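Local coordinates for putative acetoin utilization protein, acetoin dehydrogenase (Thermus thermophilus, PDB 5AWE), which is of unknown function but joins paired CBS domains to an ACT domain, modules that commonly bind small regulatory ligands in other proteins, at residues Ala23-Leu35 with Val44-Met56. Sequence-based numbering, arbitrary orientation.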
ATOM      1  N   ALA A  23      -1.566   7.369  15.154  1.00 38.46           N
ATOM      2  CA  ALA A  23      -2.285   6.637  16.186  1.00 36.86           C
ATOM      3  C   ALA A  23      -1.891   5.167  16.141  1.00 36.74           C
ATOM      4  O   ALA A  23      -1.649   4.551  17.175  1.00 36.35           O
ATOM      5  CB  ALA A  23      -3.783   6.787  15.984  1.00 32.31           C
ATOM      6  N   ILE A  24      -1.812   4.616  14.933  1.00 36.29           N
ATOM      7  CA  ILE A  24      -1.460   3.214  14.751  1.00 37.37           C
ATOM      8  C   ILE A  24      -0.111   2.886  15.375  1.00 39.24           C
ATOM      9  O   ILE A  24       0.017   1.929  16.138  1.00 39.12           O
ATOM     10  CB  ILE A  24      -1.420   2.838  13.250  1.00 35.01           C
ATOM     11  CG1 ILE A  24      -2.832   2.905  12.662  1.00 35.34           C
ATOM     12  CG2 ILE A  24      -0.817   1.445  13.073  1.00 32.55           C
ATOM     13  CD1 ILE A  24      -2.920   2.550  11.189  1.00 24.17           C
ATOM     14  N   ARG A  25       0.897   3.683  15.048  1.00 41.50           N
ATOM     15  CA  ARG A  25       2.238   3.440  15.549  1.00 44.92           C
ATOM     16  C   ARG A  25       2.271   3.558  17.074  1.00 45.90           C
ATOM     17  O   ARG A  25       2.989   2.821  17.752  1.00 46.47           O
ATOM     18  CB  ARG A  25       3.220   4.433  14.917  1.00 48.63           C
ATOM     19  CG  ARG A  25       3.331   4.322  13.392  1.00 55.33           C
ATOM     20  CD  ARG A  25       3.776   2.925  12.945  1.00 60.66           C
ATOM     21  NE  ARG A  25       4.782   2.969  11.885  1.00 64.53           N
ATOM     22  CZ  ARG A  25       6.097   2.935  12.096  1.00 68.42           C
ATOM     23  NH1 ARG A  25       6.943   2.978  11.073  1.00 69.16           N
ATOM     24  NH2 ARG A  25       6.569   2.856  13.333  1.00 68.67           N
ATOM     25  N   LEU A  26       1.483   4.482  17.614  1.00 46.56           N
ATOM     26  CA  LEU A  26       1.406   4.657  19.058  1.00 46.81           C
ATOM     27  C   LEU A  26       0.884   3.386  19.737  1.00 47.47           C
ATOM     28  O   LEU A  26       1.381   2.984  20.789  1.00 48.07           O
ATOM     29  CB  LEU A  26       0.503   5.846  19.388  1.00 44.27           C
ATOM     30  CG  LEU A  26       0.419   6.301  20.847  1.00 46.10           C
ATOM     31  CD1 LEU A  26       1.811   6.432  21.453  1.00 46.38           C
ATOM     32  CD2 LEU A  26      -0.310   7.632  20.899  1.00 46.27           C
ATOM     33  N   LEU A  27      -0.113   2.751  19.128  1.00 47.58           N
ATOM     34  CA  LEU A  27      -0.669   1.510  19.660  1.00 48.67           C
ATOM     35  C   LEU A  27       0.314   0.349  19.563  1.00 49.94           C
ATOM     36  O   LEU A  27       0.321  -0.540  20.414  1.00 50.53           O
ATOM     37  CB  LEU A  27      -1.955   1.149  18.916  1.00 46.26           C
ATOM     38  CG  LEU A  27      -3.164   2.014  19.262  1.00 45.99           C
ATOM     39  CD1 LEU A  27      -4.226   1.853  18.195  1.00 45.77           C
ATOM     40  CD2 LEU A  27      -3.701   1.622  20.633  1.00 46.65           C
ATOM     41  N   LYS A  28       1.144   0.357  18.524  1.00 51.33           N
ATOM     42  CA  LYS A  28       2.155  -0.679  18.359  1.00 52.41           C
ATOM     43  C   LYS A  28       3.188  -0.615  19.475  1.00 52.74           C
ATOM     44  O   LYS A  28       3.518  -1.633  20.081  1.00 52.56           O
ATOM     45  CB  LYS A  28       2.860  -0.538  17.002  1.00 53.13           C
ATOM     46  CG  LYS A  28       4.124  -1.383  16.878  1.00 57.31           C
ATOM     47  CD  LYS A  28       4.306  -1.965  15.481  1.00 62.74           C
ATOM     48  CE  LYS A  28       5.400  -3.038  15.470  1.00 65.00           C
ATOM     49  NZ  LYS A  28       5.630  -3.632  14.116  1.00 62.20           N
ATOM     50  N   GLU A  29       3.687   0.585  19.748  1.00 53.47           N
ATOM     51  CA  GLU A  29       4.861   0.745  20.595  1.00 55.50           C
ATOM     52  C   GLU A  29       4.556   0.770  22.091  1.00 56.04           C
ATOM     53  O   GLU A  29       5.473   0.787  22.915  1.00 56.32           O
ATOM     54  CB  GLU A  29       5.622   2.014  20.200  1.00 56.78           C
ATOM     55  CG  GLU A  29       4.849   3.302  20.389  1.00 62.56           C
ATOM     56  CD  GLU A  29       5.546   4.486  19.742  1.00 68.71           C
ATOM     57  OE1 GLU A  29       5.470   5.605  20.300  1.00 69.24           O
ATOM     58  OE2 GLU A  29       6.171   4.294  18.674  1.00 70.51           O
ATOM     59  N   LYS A  30       3.275   0.770  22.442  1.00 56.76           N
ATOM     60  CA  LYS A  30       2.882   0.798  23.847  1.00 56.48           C
ATOM     61  C   LYS A  30       1.984  -0.369  24.241  1.00 56.61           C
ATOM     62  O   LYS A  30       1.568  -0.480  25.394  1.00 57.02           O
ATOM     63  CB  LYS A  30       2.210   2.135  24.175  1.00 56.18           C
ATOM     64  CG  LYS A  30       3.194   3.303  24.126  1.00 56.42           C
ATOM     65  CD  LYS A  30       2.594   4.602  24.626  1.00 57.39           C
ATOM     66  CE  LYS A  30       3.678   5.516  25.184  1.00 57.32           C
ATOM     67  NZ  LYS A  30       3.296   6.959  25.127  1.00 58.32           N
ATOM     68  N   GLY A  31       1.691  -1.239  23.278  1.00 56.27           N
ATOM     69  CA  GLY A  31       1.123  -2.537  23.599  1.00 54.88           C
ATOM     70  C   GLY A  31      -0.383  -2.571  23.772  1.00 54.06           C
ATOM     71  O   GLY A  31      -0.935  -3.598  24.168  1.00 54.07           O
ATOM     72  N   PHE A  32      -1.051  -1.458  23.477  1.00 53.17           N
ATOM     73  CA  PHE A  32      -2.507  -1.380  23.592  1.00 51.38           C
ATOM     74  C   PHE A  32      -3.185  -1.674  22.256  1.00 49.57           C
ATOM     75  O   PHE A  32      -2.514  -1.948  21.258  1.00 49.48           O
ATOM     76  CB  PHE A  32      -2.922   0.004  24.105  1.00 52.32           C
ATOM     77  CG  PHE A  32      -2.637   0.224  25.573  1.00 56.67           C
ATOM     78  CD1 PHE A  32      -1.453  -0.235  26.149  1.00 53.82           C
ATOM     79  CD2 PHE A  32      -3.560   0.888  26.384  1.00 59.14           C
ATOM     80  CE1 PHE A  32      -1.194  -0.038  27.505  1.00 57.40           C
ATOM     81  CE2 PHE A  32      -3.310   1.092  27.746  1.00 56.72           C
ATOM     82  CZ  PHE A  32      -2.127   0.627  28.306  1.00 58.05           C
ATOM     83  N   ARG A  33      -4.515  -1.628  22.242  1.00 47.43           N
ATOM     84  CA  ARG A  33      -5.278  -2.050  21.072  1.00 43.65           C
ATOM     85  C   ARG A  33      -6.489  -1.149  20.855  1.00 40.70           C
ATOM     86  O   ARG A  33      -7.095  -1.140  19.788  1.00 39.56           O
ATOM     87  CB  ARG A  33      -5.728  -3.500  21.248  1.00 46.25           C
ATOM     88  CG  ARG A  33      -5.895  -4.276  19.954  1.00 54.93           C
ATOM     89  CD  ARG A  33      -5.648  -5.761  20.188  1.00 58.22           C
ATOM     90  NE  ARG A  33      -4.369  -5.985  20.858  1.00 69.20           N
ATOM     91  CZ  ARG A  33      -3.936  -7.169  21.284  1.00 75.35           C
ATOM     92  NH1 ARG A  33      -4.680  -8.255  21.114  1.00 76.46           N
ATOM     93  NH2 ARG A  33      -2.755  -7.268  21.885  1.00 76.44           N
ATOM     94  N   ARG A  34      -6.852  -0.393  21.879  1.00 37.82           N
ATOM     95  CA  ARG A  34      -7.856   0.634  21.704  1.00 35.24           C
ATOM     96  C   ARG A  34      -7.364   1.951  22.287  1.00 33.25           C
ATOM     97  O   ARG A  34      -6.514   1.978  23.172  1.00 32.41           O
ATOM     98  CB  ARG A  34      -9.171   0.205  22.357  1.00 35.55           C
ATOM     99  CG  ARG A  34      -9.051  -0.135  23.811  1.00 39.58           C
ATOM    100  CD  ARG A  34     -10.025  -1.232  24.187  1.00 46.97           C
ATOM    101  NE  ARG A  34      -9.608  -2.545  23.700  1.00 45.69           N
ATOM    102  CZ  ARG A  34     -10.338  -3.303  22.889  1.00 47.34           C
ATOM    103  NH1 ARG A  34     -11.524  -2.878  22.464  1.00 44.30           N
ATOM    104  NH2 ARG A  34      -9.893  -4.495  22.518  1.00 46.08           N
ATOM    105  N   LEU A  35      -7.896   3.046  21.769  1.00 31.80           N
ATOM    106  CA  LEU A  35      -7.355   4.358  22.071  1.00 30.45           C
ATOM    107  C   LEU A  35      -8.484   5.350  22.315  1.00 28.26           C
ATOM    108  O   LEU A  35      -9.127   5.818  21.373  1.00 28.61           O
ATOM    109  CB  LEU A  35      -6.492   4.827  20.897  1.00 35.05           C
ATOM    110  CG  LEU A  35      -5.069   5.336  21.144  1.00 41.71           C
ATOM    111  CD1 LEU A  35      -4.452   4.662  22.360  1.00 45.89           C
ATOM    112  CD2 LEU A  35      -4.237   5.061  19.898  1.00 42.61           C
ATOM    113  N   VAL A  44     -14.421  12.077  23.749  1.00 26.47           N
ATOM    114  CA  VAL A  44     -15.276  12.392  22.607  1.00 26.26           C
ATOM    115  C   VAL A  44     -15.371  11.266  21.587  1.00 26.02           C
ATOM    116  O   VAL A  44     -16.071  11.386  20.582  1.00 27.36           O
ATOM    117  CB  VAL A  44     -14.806  13.679  21.874  1.00 26.52           C
ATOM    118  CG1 VAL A  44     -14.707  14.827  22.863  1.00 24.43           C
ATOM    119  CG2 VAL A  44     -13.472  13.442  21.171  1.00 20.74           C
ATOM    120  N   GLY A  45     -14.664  10.174  21.840  1.00 25.84           N
ATOM    121  CA  GLY A  45     -14.663   9.080  20.887  1.00 24.31           C
ATOM    122  C   GLY A  45     -13.711   7.969  21.259  1.00 23.49           C
ATOM    123  O   GLY A  45     -12.943   8.085  22.209  1.00 22.88           O
ATOM    124  N   LEU A  46     -13.762   6.881  20.499  1.00 24.68           N
ATOM    125  CA  LEU A  46     -12.932   5.717  20.772  1.00 24.67           C
ATOM    126  C   LEU A  46     -12.517   5.040  19.474  1.00 25.71           C
ATOM    127  O   LEU A  46     -13.317   4.917  18.540  1.00 24.58           O
ATOM    128  CB  LEU A  46     -13.690   4.728  21.662  1.00 28.39           C
ATOM    129  CG  LEU A  46     -12.913   3.555  22.271  1.00 29.67           C
ATOM    130  CD1 LEU A  46     -12.920   2.386  21.323  1.00 32.82           C
ATOM    131  CD2 LEU A  46     -11.492   3.989  22.588  1.00 27.11           C
ATOM    132  N   VAL A  47     -11.258   4.608  19.423  1.00 26.07           N
ATOM    133  CA  VAL A  47     -10.719   3.944  18.245  1.00 26.98           C
ATOM    134  C   VAL A  47      -9.969   2.674  18.627  1.00 27.02           C
ATOM    135  O   VAL A  47      -9.212   2.660  19.603  1.00 27.37           O
ATOM    136  CB  VAL A  47      -9.752   4.880  17.462  1.00 27.36           C
ATOM    137  CG1 VAL A  47     -10.518   6.025  16.830  1.00 27.29           C
ATOM    138  CG2 VAL A  47      -8.703   5.426  18.394  1.00 25.88           C
ATOM    139  N   THR A  48     -10.181   1.613  17.855  1.00 26.90           N
ATOM    140  CA  THR A  48      -9.377   0.403  17.983  1.00 28.40           C
ATOM    141  C   THR A  48      -8.317   0.312  16.880  1.00 30.21           C
ATOM    142  O   THR A  48      -8.357   1.050  15.892  1.00 29.59           O
ATOM    143  CB  THR A  48     -10.234  -0.857  17.890  1.00 27.90           C
ATOM    144  OG1 THR A  48     -10.748  -0.977  16.559  1.00 22.92           O
ATOM    145  CG2 THR A  48     -11.389  -0.795  18.884  1.00 27.27           C
ATOM    146  N   ASP A  49      -7.376  -0.608  17.060  1.00 31.42           N
ATOM    147  CA  ASP A  49      -6.369  -0.891  16.049  1.00 32.59           C
ATOM    148  C   ASP A  49      -7.059  -1.327  14.760  1.00 34.27           C
ATOM    149  O   ASP A  49      -6.648  -0.933  13.665  1.00 35.30           O
ATOM    150  CB  ASP A  49      -5.430  -1.995  16.546  1.00 36.06           C
ATOM    151  CG  ASP A  49      -4.142  -2.084  15.735  1.00 39.81           C
ATOM    152  OD1 ASP A  49      -3.288  -1.183  15.865  1.00 42.88           O
ATOM    153  OD2 ASP A  49      -3.978  -3.058  14.973  1.00 44.56           O
ATOM    154  N   LYS A  50      -8.113  -2.129  14.886  1.00 33.64           N
ATOM    155  CA  LYS A  50      -8.905  -2.517  13.722  1.00 34.82           C
ATOM    156  C   LYS A  50      -9.477  -1.308  12.983  1.00 34.87           C
ATOM    157  O   LYS A  50      -9.225  -1.130  11.791  1.00 35.02           O
ATOM    158  CB  LYS A  50     -10.052  -3.437  14.137  1.00 39.01           C
ATOM    159  CG  LYS A  50      -9.767  -4.918  13.984  1.00 43.50           C
ATOM    160  CD  LYS A  50     -11.061  -5.701  13.773  1.00 49.97           C
ATOM    161  CE  LYS A  50     -11.718  -5.331  12.445  1.00 52.22           C
ATOM    162  NZ  LYS A  50     -13.068  -5.943  12.287  1.00 56.36           N
ATOM    163  N   ASP A  51     -10.254  -0.487  13.689  1.00 34.37           N
ATOM    164  CA  ASP A  51     -10.779   0.759  13.127  1.00 35.35           C
ATOM    165  C   ASP A  51      -9.716   1.500  12.300  1.00 34.55           C
ATOM    166  O   ASP A  51      -9.976   1.921  11.174  1.00 33.64           O
ATOM    167  CB  ASP A  51     -11.269   1.693  14.245  1.00 37.81           C
ATOM    168  CG  ASP A  51     -12.530   1.192  14.936  1.00 40.20           C
ATOM    169  OD1 ASP A  51     -12.914   1.801  15.959  1.00 40.41           O
ATOM    170  OD2 ASP A  51     -13.138   0.200  14.464  1.00 38.06           O
ATOM    171  N   LEU A  52      -8.524   1.662  12.870  1.00 33.25           N
ATOM    172  CA  LEU A  52      -7.451   2.384  12.200  1.00 34.45           C
ATOM    173  C   LEU A  52      -6.967   1.662  10.940  1.00 34.99           C
ATOM    174  O   LEU A  52      -6.799   2.278   9.891  1.00 34.32           O
ATOM    175  CB  LEU A  52      -6.274   2.583  13.158  1.00 32.98           C
ATOM    176  CG  LEU A  52      -6.204   3.814  14.070  1.00 36.49           C
ATOM    177  CD1 LEU A  52      -7.417   4.737  13.869  1.00 26.38           C
ATOM    178  CD2 LEU A  52      -6.098   3.334  15.516  1.00 33.70           C
ATOM    179  N   LYS A  53      -6.751   0.354  11.056  1.00 36.41           N
ATOM    180  CA  LYS A  53      -6.285  -0.473   9.947  1.00 37.47           C
ATOM    181  C   LYS A  53      -7.305  -0.579   8.812  1.00 39.16           C
ATOM    182  O   LYS A  53      -6.936  -0.523   7.640  1.00 39.03           O
ATOM    183  CB  LYS A  53      -5.950  -1.881  10.446  1.00 37.83           C
ATOM    184  CG  LYS A  53      -4.532  -2.072  10.966  1.00 34.46           C
ATOM    185  CD  LYS A  53      -4.092  -0.968  11.905  1.00 42.84           C
ATOM    186  CE  LYS A  53      -2.705  -1.262  12.450  1.00 38.57           C
ATOM    187  NZ  LYS A  53      -2.565  -2.704  12.797  1.00 34.68           N
ATOM    188  N   ASP A  54      -8.580  -0.739   9.159  1.00 40.42           N
ATOM    189  CA  ASP A  54      -9.625  -0.935   8.154  1.00 43.28           C
ATOM    190  C   ASP A  54     -10.152   0.383   7.597  1.00 44.36           C
ATOM    191  O   ASP A  54     -11.106   0.397   6.816  1.00 43.97           O
ATOM    192  CB  ASP A  54     -10.799  -1.736   8.737  1.00 43.72           C
ATOM    193  CG  ASP A  54     -10.455  -3.203   8.983  1.00 44.83           C
ATOM    194  OD1 ASP A  54      -9.302  -3.611   8.715  1.00 42.46           O
ATOM    195  OD2 ASP A  54     -11.344  -3.949   9.451  1.00 46.30           O
ATOM    196  N   ALA A  55      -9.531   1.487   8.005  1.00 45.42           N
ATOM    197  CA  ALA A  55      -9.945   2.809   7.552  1.00 48.09           C
ATOM    198  C   ALA A  55     -10.025   2.852   6.032  1.00 50.30           C
ATOM    199  O   ALA A  55      -9.094   2.431   5.347  1.00 49.93           O
ATOM    200  CB  ALA A  55      -8.958   3.859   8.047  1.00 44.80           C
HETATM  201  N   MSE A  56     -11.139   3.351   5.506  1.00 53.49           N
HETATM  202  CA  MSE A  56     -11.249   3.606   4.073  1.00 57.19           C
HETATM  203  C   MSE A  56     -11.658   5.041   3.787  1.00 57.97           C
HETATM  204  O   MSE A  56     -12.790   5.444   4.069  1.00 58.25           O
HETATM  205  CB  MSE A  56     -12.245   2.642   3.425  1.00 65.05           C
HETATM  206  CG  MSE A  56     -13.600   2.560   4.095  1.00 80.90           C
HETATM  207 SE   MSE A  56     -14.510   1.104   3.524  1.00108.83          SE
HETATM  208  CE  MSE A  56     -13.368  -0.209   3.981  1.00 97.11           C
TER
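The carbonyl oxygen of Arg33 takes two donors from the turn into helix 49-53: Asp49 N at 2.8 Å, tilted 24° from the carbonyl plane, and a CA-H...O contact from Thr48 CA at 3.3 Å. This is the open end of the beta hairpin of the first CBS domain, where strand 34-39 follows helix 20-30 after a short loop and strand 42-48 runs straight into helix 49-53. Two residues further along, past the non-hydrogen-bonded pair of Arg34 and Thr48, Leu35 and Val47 form an antiparallel hydrogen-bonded pair: Leu35 N reaches Val47 O at 2.6 Å, and Val47 N bonds back to Leu35 O. Thr48 N-caps the second helix, its OG1 accepting from Asp51 N at 3.0 Å in a capping box whose return bond is weak.

Beyond the hairpin the axes of segments 23-30 and 49-53 run roughly antiparallel, at 143°. Lys53, bent at chi2 (46°) and again at chi4, lays CE against Ile24 CG2 and brings NZ to the syn side of Asp49 OD2, a 2.6 Å salt bridge. With an alanine here, Asp49 would probably lose its cationic mate and Ile24 the aliphatic cover over CG2. Trp66 of the third subunit packs on Ile24 and makes a cation-pi contact with Lys53, so the contact between the helices borders a subunit interface. On the same helix pair, Ile24 CG1 lies 3.5 Å from Leu52 CB, while Leu27, crossing Leu52 at about a right angle, sets CD1 3.6 Å from Leu52 CD2.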